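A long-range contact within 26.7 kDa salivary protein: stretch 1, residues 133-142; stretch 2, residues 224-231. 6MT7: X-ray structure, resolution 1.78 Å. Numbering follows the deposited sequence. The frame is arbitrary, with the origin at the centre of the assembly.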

# COMPACT_ATOMS: atom_id res chain seq x y z
N THR A 133 0.90 13.47 -8.78
CA THR A 133 1.06 12.57 -7.64
C THR A 133 2.18 13.10 -6.75
O THR A 133 3.19 13.60 -7.25
N LYS A 134 1.98 12.99 -5.43
CA LYS A 134 2.95 13.46 -4.45
C LYS A 134 4.36 12.96 -4.78
O LYS A 134 4.58 11.74 -4.82
N PRO A 135 5.31 13.85 -5.01
CA PRO A 135 6.67 13.39 -5.33
C PRO A 135 7.36 12.79 -4.12
O PRO A 135 7.05 13.11 -2.97
N LYS A 136 8.29 11.89 -4.41
CA LYS A 136 9.23 11.46 -3.38
C LYS A 136 10.00 12.66 -2.85
O LYS A 136 10.45 13.52 -3.62
N GLY A 137 10.14 12.72 -1.53
CA GLY A 137 10.83 13.79 -0.86
C GLY A 137 9.93 14.89 -0.36
O GLY A 137 10.40 15.78 0.37
N THR A 138 8.65 14.86 -0.72
CA THR A 138 7.69 15.90 -0.36
C THR A 138 6.69 15.34 0.65
O THR A 138 6.20 14.22 0.50
N LYS A 139 6.39 16.14 1.68
CA LYS A 139 5.42 15.72 2.69
C LYS A 139 4.00 15.78 2.14
O LYS A 139 3.66 16.61 1.29
N ILE A 140 3.16 14.88 2.65
CA ILE A 140 1.74 14.88 2.29
C ILE A 140 1.12 16.24 2.55
O ILE A 140 0.40 16.78 1.70
N SER A 141 1.40 16.83 3.72
CA SER A 141 0.78 18.12 4.03
C SER A 141 1.18 19.17 3.01
O SER A 141 0.33 19.93 2.52
N ASP A 142 2.46 19.22 2.65
CA ASP A 142 2.92 20.24 1.71
C ASP A 142 2.34 20.02 0.32
O ASP A 142 1.97 20.99 -0.36
N LEU A 224 2.35 10.06 10.44
CA LEU A 224 2.33 9.68 9.02
C LEU A 224 2.84 10.82 8.14
O LEU A 224 3.57 10.58 7.17
N ASP A 225 2.47 12.06 8.45
CA ASP A 225 2.94 13.17 7.63
C ASP A 225 4.45 13.31 7.75
O ASP A 225 5.13 13.52 6.74
N ASN A 226 4.98 13.17 8.96
CA ASN A 226 6.42 13.25 9.18
C ASN A 226 7.17 12.13 8.46
O ASN A 226 8.28 12.35 7.95
N GLN A 227 6.56 10.95 8.36
CA GLN A 227 7.14 9.83 7.61
C GLN A 227 6.95 9.94 6.11
O GLN A 227 7.59 9.18 5.38
N SER A 228 6.10 10.85 5.65
CA SER A 228 5.60 10.79 4.27
C SER A 228 6.56 11.20 3.15
O SER A 228 6.27 10.86 2.00
N PRO A 229 7.66 11.92 3.39
CA PRO A 229 8.52 12.24 2.24
C PRO A 229 8.96 11.01 1.46
O PRO A 229 8.96 11.04 0.22
N THR A 230 9.30 9.91 2.14
CA THR A 230 9.53 8.62 1.49
C THR A 230 8.64 7.53 2.06
O THR A 230 8.95 6.35 1.92
N TYR A 231 7.53 7.91 2.70
CA TYR A 231 6.65 7.00 3.43
C TYR A 231 7.42 6.25 4.53
O TYR A 231 6.83 5.45 5.26

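The side chains that join these stretches fall into two groups, one around the amine of Lys-134 and one around the start of the helix at Ile-140; together the stretches bury 503 Å², both sides summed.

Lys-134 is buried, and its CA-to-CB bond points toward the second stretch. Chi1 and chi2 are both t (-179° and -162°), which extends the chain, whereas chi3 and chi4 are both p (83° and 70°), which bends its end. This bend places NZ among backbone carbonyls. The ammonium has four acceptors within reach, so its three protons must be shared among them: Ser-228 O across the contact (2.9 Å from Lys-134 NZ), Thr-138 O and Pro-135 O within its own stretch (2.8 Å and 3.0 Å from Lys-134 NZ), and water 1. Because Pro-135 and Thr-138 are the ends of a type II turn, the amine ties both ends of that turn to the other stretch. Water 1 accepts from Lys-134 NZ at 2.8 Å and can donate to Pro-229 O, 3.2 Å from the water oxygen, though other acceptors elsewhere in the structure compete for its protons. Tyr-231, with chi1 m (-65°) and chi2 -50°, brings its ring nearer than its CA-to-CB direction suggests. Lys-134 NZ lies 5.0 Å from the centroid of that ring, 22° off the normal, a cation-pi arrangement over the face. Ile-140 CD1 instead meets the ring at its edge, 4.5 Å from Tyr-231 CE1.

The turn itself docks through backbone: Gly-137 N donates to Pro-229 O at 2.7 Å with an N-H...O angle of 166°. Gly-137 has phi/psi of 96/-8, where a CB would jam against the carbonyl O of the preceding residue, so the backbone alone calls for glycine. Alongside, Pro-229 CA makes a CA-H...O contact with Thr-138 O at 3.5 Å, and the exo-puckered proline ring brings Pro-229 CG to 3.7 Å from Lys-139 CG.

At the helix start, two side chains of the second stretch receive amides of the first. Ser-228 points toward the other stretch with chi1 p (72°). In this rotamer Ser-228 OG accepts from Ile-140 N at 2.8 Å (165°) and donates to Asp-225 O, 2.6 Å from OG, so the hydroxyl has a partner in each role. Asp-225 has chi1 t (-169°), and its end comes nearer than its sideways CA-to-CB bond would imply. Its carboxylate grips Ser-141 with both oxygens: Asp-225 OD1 accepts from Ser-141 N at 2.8 Å (155°), and OD2 from Ser-141 OG at 2.6 Å, with the serine chi1 p (52°). Ile-140 N is 3.3 Å from Asp-225 OD1, but the angle is too poor for a hydrogen bond.

Lys-139, at the N-cap position, has chi1 to chi4 m, t, m, t (-68°, -155°, -58°, -172°). The chain runs past Asp-225, with Lys-139 CD 3.7 Å from Asp-225 O, and Lys-139 NZ forms a long salt bridge to Asp-225 OD2 at 4.0 Å. Ile-140, chi1 m (-73°) and chi2 t (167°), completes the packing by setting Ile-140 CD1 3.4 Å from Ser-228 CB.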

# COMPACT_ATOMS: atom_id res chain seq x y z
CB THR A 133 1.39 11.15 -8.11
OG1 THR A 133 0.30 10.63 -8.87
CG2 THR A 133 1.67 10.22 -6.94
CB LYS A 134 2.56 13.00 -3.04
CG LYS A 134 3.53 13.50 -1.97
CD LYS A 134 3.41 12.70 -0.68
CE LYS A 134 4.22 11.42 -0.75
NZ LYS A 134 5.69 11.71 -0.73
CB PRO A 135 7.38 14.67 -5.80
CG PRO A 135 6.61 15.78 -5.19
CD PRO A 135 5.19 15.32 -5.04
CB LYS A 136 10.21 10.43 -3.96
CG LYS A 136 9.62 9.05 -4.18
CD LYS A 136 10.75 8.08 -4.47
CE LYS A 136 10.22 6.70 -4.77
NZ LYS A 136 11.36 5.77 -5.01
CB THR A 138 6.96 16.40 -1.60
OG1 THR A 138 7.90 17.05 -2.47
CG2 THR A 138 5.85 17.38 -1.24
CB LYS A 139 5.52 16.61 3.93
CG LYS A 139 6.81 16.43 4.71
CD LYS A 139 6.64 16.80 6.18
CE LYS A 139 6.17 18.23 6.34
NZ LYS A 139 6.18 18.65 7.77
CB ILE A 140 1.01 13.77 3.06
CG1 ILE A 140 1.38 12.40 2.47
CG2 ILE A 140 -0.50 14.00 3.02
CD1 ILE A 140 0.99 11.22 3.32
CB SER A 141 1.16 18.60 5.44
OG SER A 141 2.56 18.58 5.66
CB ASP A 142 4.45 20.27 1.69
CG ASP A 142 5.03 20.79 2.99
OD1 ASP A 142 4.44 21.74 3.56
OD2 ASP A 142 6.06 20.25 3.46
CB LEU A 224 0.92 9.30 8.58
CG LEU A 224 0.38 7.94 9.03
CD1 LEU A 224 -0.99 7.70 8.39
CD2 LEU A 224 1.36 6.81 8.72
CB ASP A 225 2.22 14.45 8.04
CG ASP A 225 2.47 15.58 7.06
OD1 ASP A 225 2.43 15.33 5.83
OD2 ASP A 225 2.71 16.72 7.52
CB ASN A 226 6.69 13.23 10.69
CG ASN A 226 8.15 13.05 11.04
OD1 ASN A 226 8.66 11.93 11.10
ND2 ASN A 226 8.83 14.16 11.30
CB GLN A 227 6.54 8.50 8.06
CG GLN A 227 6.86 8.11 9.48
CD GLN A 227 6.08 6.90 9.92
OE1 GLN A 227 5.16 6.44 9.23
NE2 GLN A 227 6.43 6.37 11.08
CB SER A 228 4.31 11.62 4.15
OG SER A 228 4.54 13.03 4.21
CB PRO A 229 9.71 12.97 2.88
CG PRO A 229 9.10 13.64 4.06
CD PRO A 229 8.15 12.61 4.61
CB THR A 230 11.00 8.20 1.60
OG1 THR A 230 11.33 8.00 2.98
CG2 THR A 230 11.91 9.25 0.99
CB TYR A 231 5.98 5.99 2.49
CG TYR A 231 5.03 6.60 1.50
CD1 TYR A 231 4.04 7.49 1.91
CD2 TYR A 231 5.11 6.27 0.15
CE1 TYR A 231 3.17 8.06 1.00
CE2 TYR A 231 4.24 6.83 -0.77
CZ TYR A 231 3.27 7.72 -0.34
OH TYR A 231 2.41 8.27 -1.26
O HOH W 1 6.75 9.09 -0.93